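Local atomic coordinates of glycoside hydrolase family 16 protein (Akkermansia muciniphila, PDB entry 6T2N), a protein that probably acts as an endo-beta-galactosidase on mucin O-glycans, cleaving within the chains to initiate mucin breakdown in the human gut. Residues K68-E73 / V135-T140; W165-N170 / P266-L271; G178-L183 / N261-P266. One frame throughout, in Å; residues are numbered along the deposited sequence.

Interaction 1 of 3, residues K68-E73 / V135-T140; sequences KKWKPE and VTTIKT
Lys71 and Thr136 trade both backbone hydrogen bonds, Lys71 N to Thr136 O at 3.2 Å and Thr136 N to Lys71 O at 2.9 Å. This antiparallel hydrogen-bonded pair joins the short strand 71-72 to the end of strand 127-136. Next along comes Pro72 with Val135, a non-hydrogen-bonded pair, where a proline's missing N-H costs the pairing nothing.

Side-chain hydroxyls extend the polar seam. Thr140 OG1 donates to Lys69 O at 2.7 Å, approaching from well above the carbonyl plane. The loop leading to Thr140 opens with an ST turn, in which Thr136 OG1 accepts from Ile138 N at 3.1 Å.

Apolar contact gathers round Trp70. Its CZ3 meets Thr137 CG2 at 3.5 Å and its CE3 meets Val135 CG2 at 3.8 Å, both oblique to the ring. With chi1 of Thr137 at 77°, the methyl sits anti to the carbonyl carbon and runs alongside the indole, while OG1 turns to Lys141 O and Leu269 N. Beyond, Trp70 NE1 bonds Asp58 and Trp56 packs edge-to-face. Glu73 lays CG across Thr136 CG2 at 3.9 Å and sends its carboxylate to Ser134 and Arg78.

The chemistry implies a division of labour: threonine hydroxyls secure backbone and loop, the methyl of Thr137 meets the indole and that of Thr136 the stem of Glu73, and the carboxylate of Glu73 and the ammonium of Lys69, the latter bonded to Gly57 O, find partners outside the two segments.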
ATOM      1  N   LYS A  68       2.253 -16.808   6.747  1.00 82.91           N
ATOM      2  CA  LYS A  68       3.338 -16.286   7.603  1.00 85.59           C
ATOM      3  C   LYS A  68       3.914 -15.053   6.889  1.00 79.72           C
ATOM      4  O   LYS A  68       4.699 -14.359   7.520  1.00 80.44           O
ATOM      5  CB  LYS A  68       4.364 -17.395   7.872  1.00 94.11           C
ATOM      6  CG  LYS A  68       5.533 -17.361   6.892  1.00103.97           C
ATOM      7  CD  LYS A  68       6.349 -18.631   6.611  1.00109.77           C
ATOM      8  CE  LYS A  68       7.545 -18.266   5.737  1.00110.26           C
ATOM      9  NZ  LYS A  68       8.116 -19.414   5.004  1.00115.28           N
ATOM     10  N   LYS A  69       3.502 -14.756   5.654  1.00 75.15           N
ATOM     11  CA  LYS A  69       3.923 -13.516   4.937  1.00 75.73           C
ATOM     12  C   LYS A  69       2.786 -12.497   4.663  1.00 71.39           C
ATOM     13  O   LYS A  69       3.073 -11.269   4.630  1.00 70.44           O
ATOM     14  CB  LYS A  69       4.593 -13.937   3.634  1.00 76.65           C
ATOM     15  CG  LYS A  69       6.060 -14.225   3.818  1.00 78.98           C
ATOM     16  CD  LYS A  69       6.789 -14.410   2.528  1.00 80.46           C
ATOM     17  CE  LYS A  69       8.043 -15.215   2.747  1.00 83.86           C
ATOM     18  NZ  LYS A  69       8.779 -15.382   1.482  1.00 86.20           N
ATOM     19  N   TRP A  70       1.563 -12.956   4.407  1.00 68.06           N
ATOM     20  CA  TRP A  70       0.411 -12.091   4.073  1.00 63.33           C
ATOM     21  C   TRP A  70      -0.810 -12.524   4.870  1.00 63.49           C
ATOM     22  O   TRP A  70      -0.936 -13.715   5.154  1.00 69.27           O
ATOM     23  CB  TRP A  70       0.125 -12.157   2.590  1.00 63.60           C
ATOM     24  CG  TRP A  70       1.344 -12.011   1.746  1.00 66.62           C
ATOM     25  CD1 TRP A  70       2.074 -13.014   1.178  1.00 69.91           C
ATOM     26  CD2 TRP A  70       1.975 -10.782   1.368  1.00 68.03           C
ATOM     27  NE1 TRP A  70       3.092 -12.496   0.433  1.00 70.17           N
ATOM     28  CE2 TRP A  70       3.073 -11.125   0.549  1.00 69.92           C
ATOM     29  CE3 TRP A  70       1.728  -9.430   1.646  1.00 68.96           C
ATOM     30  CZ2 TRP A  70       3.938 -10.161   0.022  1.00 66.28           C
ATOM     31  CZ3 TRP A  70       2.561  -8.480   1.092  1.00 69.09           C
ATOM     32  CH2 TRP A  70       3.643  -8.844   0.281  1.00 67.44           C
ATOM     33  N   LYS A  71      -1.670 -11.571   5.214  1.00 60.70           N
ATOM     34  CA  LYS A  71      -2.984 -11.852   5.814  1.00 61.50           C
ATOM     35  C   LYS A  71      -3.993 -11.026   5.058  1.00 59.98           C
ATOM     36  O   LYS A  71      -3.653  -9.986   4.520  1.00 59.49           O
ATOM     37  CB  LYS A  71      -2.985 -11.658   7.325  1.00 63.67           C
ATOM     38  CG  LYS A  71      -2.179 -12.738   8.019  1.00 69.68           C
ATOM     39  CD  LYS A  71      -2.318 -12.680   9.518  1.00 78.86           C
ATOM     40  CE  LYS A  71      -1.291 -13.536  10.239  1.00 85.62           C
ATOM     41  NZ  LYS A  71      -1.629 -14.978  10.161  1.00 90.51           N
ATOM     42  N   PRO A  72      -5.214 -11.572   4.881  1.00 64.69           N
ATOM     43  CA  PRO A  72      -6.277 -10.870   4.183  1.00 64.90           C
ATOM     44  C   PRO A  72      -6.775  -9.794   5.148  1.00 62.53           C
ATOM     45  O   PRO A  72      -6.890 -10.070   6.320  1.00 67.48           O
ATOM     46  CB  PRO A  72      -7.341 -11.980   3.948  1.00 63.71           C
ATOM     47  CG  PRO A  72      -7.165 -12.887   5.126  1.00 63.70           C
ATOM     48  CD  PRO A  72      -5.663 -12.911   5.325  1.00 65.50           C
ATOM     49  N   GLU A  73      -7.073  -8.617   4.640  1.00 59.44           N
ATOM     50  CA  GLU A  73      -7.927  -7.689   5.399  1.00 59.99           C
ATOM     51  C   GLU A  73      -9.322  -8.238   5.192  1.00 57.67           C
ATOM     52  O   GLU A  73      -9.542  -8.726   4.090  1.00 62.38           O
ATOM     53  CB  GLU A  73      -7.811  -6.258   4.871  1.00 62.89           C
ATOM     54  CG  GLU A  73      -6.429  -5.633   4.927  1.00 61.59           C
ATOM     55  CD  GLU A  73      -6.532  -4.118   4.901  1.00 62.50           C
ATOM     56  OE1 GLU A  73      -7.057  -3.632   3.890  1.00 62.61           O
ATOM     57  OE2 GLU A  73      -6.150  -3.448   5.908  1.00 58.34           O
ATOM     58  N   VAL A 135      -4.228  -7.621   1.128  1.00 63.53           N
ATOM     59  CA  VAL A 135      -3.261  -8.318   2.020  1.00 66.43           C
ATOM     60  C   VAL A 135      -2.455  -7.272   2.779  1.00 65.02           C
ATOM     61  O   VAL A 135      -2.140  -6.218   2.199  1.00 68.94           O
ATOM     62  CB  VAL A 135      -2.332  -9.272   1.246  1.00 69.59           C
ATOM     63  CG1 VAL A 135      -3.067 -10.519   0.808  1.00 68.16           C
ATOM     64  CG2 VAL A 135      -1.650  -8.596   0.068  1.00 70.04           C
ATOM     65  N   THR A 136      -2.067  -7.602   3.999  1.00 64.65           N
ATOM     66  CA  THR A 136      -1.350  -6.670   4.892  1.00 64.73           C
ATOM     67  C   THR A 136      -0.242  -7.461   5.567  1.00 65.12           C
ATOM     68  O   THR A 136      -0.484  -8.654   5.926  1.00 62.94           O
ATOM     69  CB  THR A 136      -2.341  -6.060   5.886  1.00 65.93           C
ATOM     70  OG1 THR A 136      -1.625  -5.283   6.851  1.00 64.84           O
ATOM     71  CG2 THR A 136      -3.180  -7.130   6.567  1.00 66.30           C
ATOM     72  N   THR A 137       0.907  -6.827   5.758  1.00 62.26           N
ATOM     73  CA  THR A 137       2.014  -7.450   6.511  1.00 64.79           C
ATOM     74  C   THR A 137       1.895  -7.043   7.982  1.00 63.51           C
ATOM     75  O   THR A 137       2.777  -7.416   8.744  1.00 65.03           O
ATOM     76  CB  THR A 137       3.355  -7.145   5.835  1.00 67.70           C
ATOM     77  OG1 THR A 137       3.783  -5.809   6.126  1.00 71.14           O
ATOM     78  CG2 THR A 137       3.286  -7.380   4.338  1.00 68.25           C
ATOM     79  N   ILE A 138       0.819  -6.350   8.367  1.00 62.88           N
ATOM     80  CA  ILE A 138       0.757  -5.643   9.687  1.00 65.94           C
ATOM     81  C   ILE A 138       1.346  -6.593  10.714  1.00 69.72           C
ATOM     82  O   ILE A 138       2.209  -6.135  11.481  1.00 73.55           O
ATOM     83  CB  ILE A 138      -0.660  -5.142  10.074  1.00 65.26           C
ATOM     84  CG1 ILE A 138      -0.611  -4.133  11.239  1.00 65.36           C
ATOM     85  CG2 ILE A 138      -1.600  -6.291  10.359  1.00 64.16           C
ATOM     86  CD1 ILE A 138      -1.959  -3.586  11.698  1.00 63.10           C
ATOM     87  N   LYS A 139       0.998  -7.871  10.598  1.00 72.80           N
ATOM     88  CA  LYS A 139       1.264  -8.917  11.616  1.00 78.85           C
ATOM     89  C   LYS A 139       2.372  -9.873  11.169  1.00 73.51           C
ATOM     90  O   LYS A 139       2.667 -10.792  11.913  1.00 73.31           O
ATOM     91  CB  LYS A 139      -0.018  -9.704  11.909  1.00 90.01           C
ATOM     92  CG  LYS A 139      -0.852  -9.080  13.017  1.00 96.96           C
ATOM     93  CD  LYS A 139      -2.137  -9.772  13.365  1.00100.89           C
ATOM     94  CE  LYS A 139      -2.864  -8.965  14.421  1.00105.75           C
ATOM     95  NZ  LYS A 139      -4.184  -9.542  14.764  1.00114.14           N
ATOM     96  N   THR A 140       2.986  -9.663  10.020  1.00 68.68           N
ATOM     97  CA  THR A 140       3.924 -10.664   9.473  1.00 72.09           C
ATOM     98  C   THR A 140       5.316 -10.051   9.343  1.00 73.09           C
ATOM     99  O   THR A 140       6.274 -10.704   9.768  1.00 76.35           O
ATOM    100  CB  THR A 140       3.332 -11.225   8.182  1.00 73.98           C
ATOM    101  OG1 THR A 140       3.342 -10.244   7.142  1.00 71.25           O
ATOM    102  CG2 THR A 140       1.913 -11.695   8.412  1.00 75.28           C
TER

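Interaction 2 of 3, residues W165-N170 / P266-L271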
ATOM      1  N   TRP A 165       0.956   0.353  -0.818  1.00 53.68           N
ATOM      2  CA  TRP A 165       1.201   1.385   0.206  1.00 54.06           C
ATOM      3  C   TRP A 165       1.515   0.801   1.587  1.00 56.32           C
ATOM      4  O   TRP A 165       1.258  -0.365   1.830  1.00 62.45           O
ATOM      5  CB  TRP A 165       0.026   2.335   0.184  1.00 50.70           C
ATOM      6  CG  TRP A 165      -1.251   1.670   0.520  1.00 52.34           C
ATOM      7  CD1 TRP A 165      -1.877   0.711  -0.202  1.00 54.67           C
ATOM      8  CD2 TRP A 165      -2.083   1.928   1.658  1.00 53.53           C
ATOM      9  NE1 TRP A 165      -3.020   0.339   0.433  1.00 51.72           N
ATOM     10  CE2 TRP A 165      -3.181   1.073   1.565  1.00 50.18           C
ATOM     11  CE3 TRP A 165      -2.002   2.784   2.757  1.00 54.91           C
ATOM     12  CZ2 TRP A 165      -4.188   1.045   2.514  1.00 49.72           C
ATOM     13  CZ3 TRP A 165      -3.007   2.764   3.688  1.00 53.13           C
ATOM     14  CH2 TRP A 165      -4.090   1.905   3.563  1.00 50.70           C
ATOM     15  N   LEU A 166       2.194   1.610   2.398  1.00 58.84           N
ATOM     16  CA  LEU A 166       2.714   1.286   3.754  1.00 57.45           C
ATOM     17  C   LEU A 166       2.256   2.360   4.758  1.00 55.59           C
ATOM     18  O   LEU A 166       2.181   3.527   4.387  1.00 51.06           O
ATOM     19  CB  LEU A 166       4.240   1.244   3.697  1.00 56.05           C
ATOM     20  CG  LEU A 166       4.839   0.343   2.617  1.00 55.04           C
ATOM     21  CD1 LEU A 166       5.183   1.101   1.330  1.00 51.90           C
ATOM     22  CD2 LEU A 166       6.063  -0.372   3.149  1.00 54.96           C
ATOM     23  N   LEU A 167       1.911   1.907   5.961  1.00 57.18           N
ATOM     24  CA  LEU A 167       1.487   2.680   7.156  1.00 55.86           C
ATOM     25  C   LEU A 167       2.516   2.416   8.257  1.00 58.01           C
ATOM     26  O   LEU A 167       2.900   1.223   8.409  1.00 59.50           O
ATOM     27  CB  LEU A 167       0.124   2.181   7.646  1.00 56.08           C
ATOM     28  CG  LEU A 167      -1.106   2.627   6.857  1.00 55.46           C
ATOM     29  CD1 LEU A 167      -2.331   1.756   7.184  1.00 53.85           C
ATOM     30  CD2 LEU A 167      -1.393   4.100   7.098  1.00 54.99           C
ATOM     31  N   GLY A 168       2.914   3.474   8.997  1.00 57.88           N
ATOM     32  CA  GLY A 168       3.953   3.469  10.068  1.00 57.03           C
ATOM     33  C   GLY A 168       3.304   3.018  11.421  1.00 62.26           C
ATOM     34  O   GLY A 168       2.136   3.405  11.783  1.00 62.56           O
ATOM     35  N   LYS A 169       4.003   2.058  12.066  1.00 66.85           N
ATOM     36  CA  LYS A 169       3.528   1.486  13.358  1.00 71.63           C
ATOM     37  C   LYS A 169       4.437   2.126  14.390  1.00 71.19           C
ATOM     38  O   LYS A 169       5.655   1.946  14.284  1.00 72.58           O
ATOM     39  CB  LYS A 169       3.505  -0.052  13.416  1.00 78.05           C
ATOM     40  CG  LYS A 169       2.823  -0.635  14.664  1.00 86.42           C
ATOM     41  CD  LYS A 169       3.131  -2.102  14.916  1.00 91.46           C
ATOM     42  CE  LYS A 169       2.760  -2.949  13.714  1.00 94.07           C
ATOM     43  NZ  LYS A 169       3.837  -3.894  13.338  1.00 95.85           N
ATOM     44  N   ASN A 170       3.823   2.880  15.298  1.00 71.73           N
ATOM     45  CA  ASN A 170       4.463   3.819  16.255  1.00 70.31           C
ATOM     46  C   ASN A 170       3.350   4.371  17.157  1.00 69.96           C
ATOM     47  O   ASN A 170       2.208   4.001  16.994  1.00 68.04           O
ATOM     48  CB  ASN A 170       5.366   4.888  15.562  1.00 70.43           C
ATOM     49  CG  ASN A 170       4.503   5.761  14.493  1.00 71.80           C
ATOM     50  OD1 ASN A 170       3.358   6.160  14.784  1.00 72.32           O
ATOM     51  ND2 ASN A 170       5.015   6.002  13.306  1.00 66.52           N
ATOM     52  N   PRO A 266       9.191   1.747  11.918  1.00 68.39           N
ATOM     53  CA  PRO A 266       8.822   0.700  10.963  1.00 65.02           C
ATOM     54  C   PRO A 266       7.425   0.920  10.364  1.00 60.77           C
ATOM     55  O   PRO A 266       6.490   1.502  10.989  1.00 55.64           O
ATOM     56  CB  PRO A 266       8.937  -0.577  11.791  1.00 66.50           C
ATOM     57  CG  PRO A 266       8.676  -0.131  13.204  1.00 68.69           C
ATOM     58  CD  PRO A 266       9.251   1.264  13.306  1.00 68.86           C
ATOM     59  N   PHE A 267       7.321   0.465   9.124  1.00 60.98           N
ATOM     60  CA  PHE A 267       6.119   0.608   8.257  1.00 62.00           C
ATOM     61  C   PHE A 267       5.639  -0.774   7.783  1.00 60.51           C
ATOM     62  O   PHE A 267       6.503  -1.598   7.389  1.00 62.03           O
ATOM     63  CB  PHE A 267       6.499   1.549   7.110  1.00 60.94           C
ATOM     64  CG  PHE A 267       6.170   2.993   7.345  1.00 57.97           C
ATOM     65  CD1 PHE A 267       6.952   3.758   8.165  1.00 63.10           C
ATOM     66  CD2 PHE A 267       5.073   3.571   6.752  1.00 57.94           C
ATOM     67  CE1 PHE A 267       6.653   5.095   8.382  1.00 66.39           C
ATOM     68  CE2 PHE A 267       4.768   4.901   6.957  1.00 61.23           C
ATOM     69  CZ  PHE A 267       5.561   5.665   7.781  1.00 65.07           C
ATOM     70  N   TYR A 268       4.331  -1.054   7.796  1.00 61.54           N
ATOM     71  CA  TYR A 268       3.822  -2.353   7.243  1.00 62.79           C
ATOM     72  C   TYR A 268       3.167  -2.120   5.889  1.00 59.31           C
ATOM     73  O   TYR A 268       2.824  -0.981   5.551  1.00 60.06           O
ATOM     74  CB  TYR A 268       2.937  -3.143   8.201  1.00 62.14           C
ATOM     75  CG  TYR A 268       1.692  -2.411   8.572  1.00 62.91           C
ATOM     76  CD1 TYR A 268       0.599  -2.468   7.737  1.00 63.95           C
ATOM     77  CD2 TYR A 268       1.626  -1.622   9.717  1.00 68.17           C
ATOM     78  CE1 TYR A 268      -0.567  -1.793   8.051  1.00 68.97           C
ATOM     79  CE2 TYR A 268       0.477  -0.905  10.034  1.00 67.59           C
ATOM     80  CZ  TYR A 268      -0.625  -0.996   9.191  1.00 68.90           C
ATOM     81  OH  TYR A 268      -1.801  -0.338   9.423  1.00 66.18           O
ATOM     82  N   LEU A 269       3.149  -3.187   5.093  1.00 59.99           N
ATOM     83  CA  LEU A 269       2.829  -3.125   3.645  1.00 58.39           C
ATOM     84  C   LEU A 269       1.413  -3.634   3.384  1.00 59.58           C
ATOM     85  O   LEU A 269       0.974  -4.615   4.029  1.00 60.62           O
ATOM     86  CB  LEU A 269       3.824  -3.939   2.831  1.00 56.08           C
ATOM     87  CG  LEU A 269       3.493  -4.014   1.338  1.00 56.41           C
ATOM     88  CD1 LEU A 269       3.445  -2.639   0.689  1.00 52.90           C
ATOM     89  CD2 LEU A 269       4.479  -4.920   0.585  1.00 59.94           C
ATOM     90  N   ILE A 270       0.737  -2.952   2.460  1.00 61.78           N
ATOM     91  CA  ILE A 270      -0.621  -3.302   1.974  1.00 59.03           C
ATOM     92  C   ILE A 270      -0.630  -3.337   0.460  1.00 56.66           C
ATOM     93  O   ILE A 270      -0.175  -2.321  -0.143  1.00 51.05           O
ATOM     94  CB  ILE A 270      -1.647  -2.281   2.427  1.00 56.33           C
ATOM     95  CG1 ILE A 270      -1.721  -2.220   3.940  1.00 57.87           C
ATOM     96  CG2 ILE A 270      -2.962  -2.652   1.811  1.00 59.72           C
ATOM     97  CD1 ILE A 270      -2.883  -1.377   4.416  1.00 60.04           C
ATOM     98  N   LEU A 271      -1.200  -4.427  -0.076  1.00 56.42           N
ATOM     99  CA  LEU A 271      -1.528  -4.615  -1.514  1.00 54.74           C
ATOM    100  C   LEU A 271      -3.042  -4.798  -1.611  1.00 54.41           C
ATOM    101  O   LEU A 271      -3.562  -5.683  -0.947  1.00 60.47           O
ATOM    102  CB  LEU A 271      -0.756  -5.833  -2.009  1.00 55.06           C
ATOM    103  CG  LEU A 271       0.735  -5.850  -1.669  1.00 56.81           C
ATOM    104  CD1 LEU A 271       1.382  -7.110  -2.180  1.00 60.99           C
ATOM    105  CD2 LEU A 271       1.441  -4.679  -2.285  1.00 55.44           C
TER
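Trp165 and Ile270 lie side by side on an antiparallel ladder in the curled sheet of a GH16 beta-jelly roll, which pairs strand 160-168 with strand 267-275. Ile270 CD1 sits over the six-membered ring of Trp165, 3.8 Å from its centroid, a CH-pi contact. Leu167 and Tyr268 repeat the theme on the same face: the phenol, turned by a chi1 of 62° between its backbone N and carbonyl carbon, lies alongside Leu167, whose CB makes an off-centre CH-pi contact and comes 3.6 Å from Tyr268 CZ. On the other face Leu166 CG meets Leu269 CD1 at 3.8 Å, and Phe267 lies flat on Gly168, with Gly168 CA 3.3 Å from the ring centroid and almost on its normal. A glycine covered by its cross-strand aromatic in this way, at a non-hydrogen-bonded pair, is the arrangement known as aromatic rescue of glycine; a beta carbon on Gly168 would run into the ring. An alanine at Phe267 is likely to uncover Gly168 and to deprive Leu166 and Ile180 of the ring they pack against.

Backbone bonds set the register beneath these side chains. Trp165 N reaches Ile270 O at 3.0 Å, and Ile270 N reaches Trp165 O at 2.7 Å; farther along, Tyr268 N bonds Leu167 O.

The next shell fixes the ends. Asn272 OD1 takes the indole N-H of Trp165, whose ring also touches Glu179 and Asp181, and Asn177 ND2 holds Gly168 O. Strands 179-181 and 127-136 flank the pair through further backbone bonds. Where the ladder runs out, Lys169 N still donates to Pro266 O at 2.8 Å, nearly along the C=O axis.

Interaction 3 of 3, residues G178-L183 / N261-P266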
ATOM      1  N   GLY A 178       2.322   8.312   9.800  1.00 56.56           N
ATOM      2  CA  GLY A 178       2.916   8.179   8.439  1.00 55.99           C
ATOM      3  C   GLY A 178       2.242   7.178   7.466  1.00 52.23           C
ATOM      4  O   GLY A 178       1.708   6.134   7.875  1.00 49.40           O
ATOM      5  N   GLU A 179       2.325   7.505   6.185  1.00 50.17           N
ATOM      6  CA  GLU A 179       1.787   6.730   5.066  1.00 49.95           C
ATOM      7  C   GLU A 179       2.623   7.003   3.818  1.00 50.05           C
ATOM      8  O   GLU A 179       2.719   8.162   3.387  1.00 52.86           O
ATOM      9  CB  GLU A 179       0.325   7.081   4.805  1.00 49.82           C
ATOM     10  CG  GLU A 179      -0.393   5.950   4.031  1.00 53.08           C
ATOM     11  CD  GLU A 179      -1.743   6.311   3.416  1.00 51.67           C
ATOM     12  OE1 GLU A 179      -2.649   6.806   4.163  1.00 50.88           O
ATOM     13  OE2 GLU A 179      -1.844   6.189   2.189  1.00 45.91           O
ATOM     14  N   ILE A 180       3.123   5.930   3.215  1.00 53.35           N
ATOM     15  CA  ILE A 180       3.942   5.913   1.964  1.00 52.68           C
ATOM     16  C   ILE A 180       3.147   5.138   0.909  1.00 51.82           C
ATOM     17  O   ILE A 180       3.030   3.925   1.050  1.00 55.65           O
ATOM     18  CB  ILE A 180       5.296   5.246   2.250  1.00 52.88           C
ATOM     19  CG1 ILE A 180       5.952   5.840   3.494  1.00 53.59           C
ATOM     20  CG2 ILE A 180       6.213   5.293   1.044  1.00 52.65           C
ATOM     21  CD1 ILE A 180       7.042   4.967   4.020  1.00 57.38           C
ATOM     22  N   ASP A 181       2.603   5.861  -0.057  1.00 50.32           N
ATOM     23  CA  ASP A 181       1.808   5.382  -1.199  1.00 51.05           C
ATOM     24  C   ASP A 181       2.729   5.192  -2.407  1.00 54.12           C
ATOM     25  O   ASP A 181       2.932   6.203  -3.150  1.00 54.42           O
ATOM     26  CB  ASP A 181       0.746   6.448  -1.494  1.00 52.55           C
ATOM     27  CG  ASP A 181      -0.159   6.760  -0.284  1.00 52.37           C
ATOM     28  OD1 ASP A 181      -0.078   5.986   0.697  1.00 48.67           O
ATOM     29  OD2 ASP A 181      -0.997   7.694  -0.400  1.00 55.96           O
ATOM     30  N   MET A 182       3.294   3.990  -2.610  1.00 55.56           N
ATOM     31  CA  MET A 182       4.207   3.768  -3.775  1.00 60.15           C
ATOM     32  C   MET A 182       3.362   3.883  -5.064  1.00 61.86           C
ATOM     33  O   MET A 182       3.806   4.598  -6.031  1.00 60.59           O
ATOM     34  CB  MET A 182       4.990   2.446  -3.698  1.00 58.31           C
ATOM     35  CG  MET A 182       5.639   2.196  -2.346  1.00 55.70           C
ATOM     36  SD  MET A 182       6.543   0.598  -2.148  1.00 58.02           S
ATOM     37  CE  MET A 182       7.230   0.346  -3.797  1.00 57.30           C
ATOM     38  N   LEU A 183       2.152   3.298  -5.056  1.00 60.73           N
ATOM     39  CA  LEU A 183       1.203   3.398  -6.195  1.00 61.23           C
ATOM     40  C   LEU A 183      -0.221   3.659  -5.718  1.00 55.43           C
ATOM     41  O   LEU A 183      -0.711   2.905  -4.859  1.00 48.49           O
ATOM     42  CB  LEU A 183       1.227   2.104  -7.012  1.00 66.00           C
ATOM     43  CG  LEU A 183       0.015   1.886  -7.924  1.00 67.33           C
ATOM     44  CD1 LEU A 183       0.025   2.884  -9.070  1.00 69.05           C
ATOM     45  CD2 LEU A 183      -0.007   0.464  -8.448  1.00 66.77           C
ATOM     46  N   ASN A 261       9.710  12.617  14.060  1.00 73.42           N
ATOM     47  CA  ASN A 261       9.814  11.909  12.743  1.00 70.14           C
ATOM     48  C   ASN A 261       9.066  10.575  12.646  1.00 69.31           C
ATOM     49  O   ASN A 261       9.577   9.529  13.043  1.00 69.79           O
ATOM     50  CB  ASN A 261      11.256  11.655  12.310  1.00 67.11           C
ATOM     51  CG  ASN A 261      11.442  12.159  10.903  1.00 64.77           C
ATOM     52  OD1 ASN A 261      12.153  13.158  10.680  1.00 66.96           O
ATOM     53  ND2 ASN A 261      10.686  11.572   9.995  1.00 56.50           N
ATOM     54  N   PRO A 262       7.896  10.537  11.966  1.00 66.43           N
ATOM     55  CA  PRO A 262       7.190   9.289  11.742  1.00 64.50           C
ATOM     56  C   PRO A 262       7.853   8.365  10.702  1.00 66.60           C
ATOM     57  O   PRO A 262       7.484   7.168  10.655  1.00 73.62           O
ATOM     58  CB  PRO A 262       5.856   9.832  11.238  1.00 61.12           C
ATOM     59  CG  PRO A 262       6.230  11.001  10.415  1.00 59.35           C
ATOM     60  CD  PRO A 262       7.216  11.672  11.323  1.00 63.78           C
ATOM     61  N   PHE A 263       8.780   8.886   9.896  1.00 62.66           N
ATOM     62  CA  PHE A 263       9.412   8.133   8.781  1.00 61.49           C
ATOM     63  C   PHE A 263      10.706   7.426   9.209  1.00 64.98           C
ATOM     64  O   PHE A 263      11.395   6.858   8.342  1.00 64.51           O
ATOM     65  CB  PHE A 263       9.616   9.073   7.592  1.00 60.40           C
ATOM     66  CG  PHE A 263       8.308   9.447   6.951  1.00 61.67           C
ATOM     67  CD1 PHE A 263       7.427   8.443   6.536  1.00 59.65           C
ATOM     68  CD2 PHE A 263       7.965  10.773   6.742  1.00 61.15           C
ATOM     69  CE1 PHE A 263       6.229   8.752   5.938  1.00 54.90           C
ATOM     70  CE2 PHE A 263       6.755  11.085   6.152  1.00 60.01           C
ATOM     71  CZ  PHE A 263       5.892  10.068   5.759  1.00 58.79           C
ATOM     72  N   ARG A 264      11.039   7.454  10.502  1.00 69.34           N
ATOM     73  CA  ARG A 264      12.169   6.656  11.066  1.00 70.24           C
ATOM     74  C   ARG A 264      11.565   5.660  12.066  1.00 68.84           C
ATOM     75  O   ARG A 264      12.150   5.389  13.098  1.00 72.14           O
ATOM     76  CB  ARG A 264      13.233   7.567  11.707  1.00 73.09           C
ATOM     77  CG  ARG A 264      13.721   8.720  10.829  1.00 72.58           C
ATOM     78  CD  ARG A 264      14.824   9.585  11.476  1.00 72.90           C
ATOM     79  NE  ARG A 264      15.591  10.429  10.521  1.00 70.77           N
ATOM     80  CZ  ARG A 264      15.847  11.743  10.653  1.00 69.86           C
ATOM     81  NH1 ARG A 264      15.437  12.402  11.732  1.00 69.33           N
ATOM     82  NH2 ARG A 264      16.491  12.405   9.682  1.00 68.30           N
ATOM     83  N   THR A 265      10.380   5.167  11.776  1.00 66.89           N
ATOM     84  CA  THR A 265       9.754   4.065  12.529  1.00 68.23           C
ATOM     85  C   THR A 265       9.478   2.998  11.496  1.00 67.18           C
ATOM     86  O   THR A 265       9.572   3.280  10.303  1.00 66.79           O
ATOM     87  CB  THR A 265       8.535   4.558  13.320  1.00 68.81           C
ATOM     88  OG1 THR A 265       7.438   4.977  12.492  1.00 62.80           O
ATOM     89  CG2 THR A 265       8.957   5.702  14.216  1.00 72.05           C
ATOM     90  N   PRO A 266       9.191   1.747  11.918  1.00 68.39           N
ATOM     91  CA  PRO A 266       8.822   0.700  10.963  1.00 65.02           C
ATOM     92  C   PRO A 266       7.425   0.920  10.364  1.00 60.77           C
ATOM     93  O   PRO A 266       6.490   1.502  10.989  1.00 55.64           O
ATOM     94  CB  PRO A 266       8.937  -0.577  11.791  1.00 66.50           C
ATOM     95  CG  PRO A 266       8.676  -0.131  13.204  1.00 68.69           C
ATOM     96  CD  PRO A 266       9.251   1.264  13.306  1.00 68.86           C
TER
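Pro262 approaches the residue just ahead of strand 179-181, its CB 4.1 Å from Gly178 N. The same proline sets CG over one face of the Phe263 ring that follows it. Phe263 then carries most of the contact: with CG anti to its carbonyl carbon (chi1 -70°), the ring reaches forward until CE1 lies 3.8 Å from Ile180 CG1, the two side chains overlapping as they run past one another head to tail. The same CE1 stands 4.2 Å from Gly178 CA, obliquely to the ring. Gly178 has a positive phi of 106°, at which a beta carbon would come up against the preceding carbonyl oxygen. Phe263 O accepts from Trp231 NE1, and Arg264 NH2 donates to Lys233 O. Thr265 folds the loop back, its OG1 donating to Pro262 O at 2.9 Å while accepting from Asn170 ND2.

The loop thus packs at the start of strand 179-181, which runs between strands 160-168 and 192-198. Glu179, Ile180 and Asp181 begin a sequence matching the GH16 active-site signature E-x-D-x-x-E, with a classic beta bulge where Met182 and Leu183 face Ile164; Ile180 turns inward to Phe197 and to Met229 of strand 225-231.

How the interactions relate
One sheet carries all three contacts, its strands following in the order 71-72, 127-136, 267-275, 160-168 and 179-181. Interactions 1 and 2 have centres 11 Å apart and are joined by backbone bonds such as Thr137 N to Leu269 O; the centres of interactions 2 and 3 are about 7 Å apart, and the two share Pro266 and meet through Leu166 N and Ile180 O. Interactions 1 and 3 stand about 17 Å apart between centres and do not touch. Along the chain interaction 1 is complete first, whereas 178-183 and 261-266 both fall between 165-170 and the end of 266-271. The sheet thus illustrates how sequence-distant strands can link a strand from near the N-terminus to the probable catalytic strand.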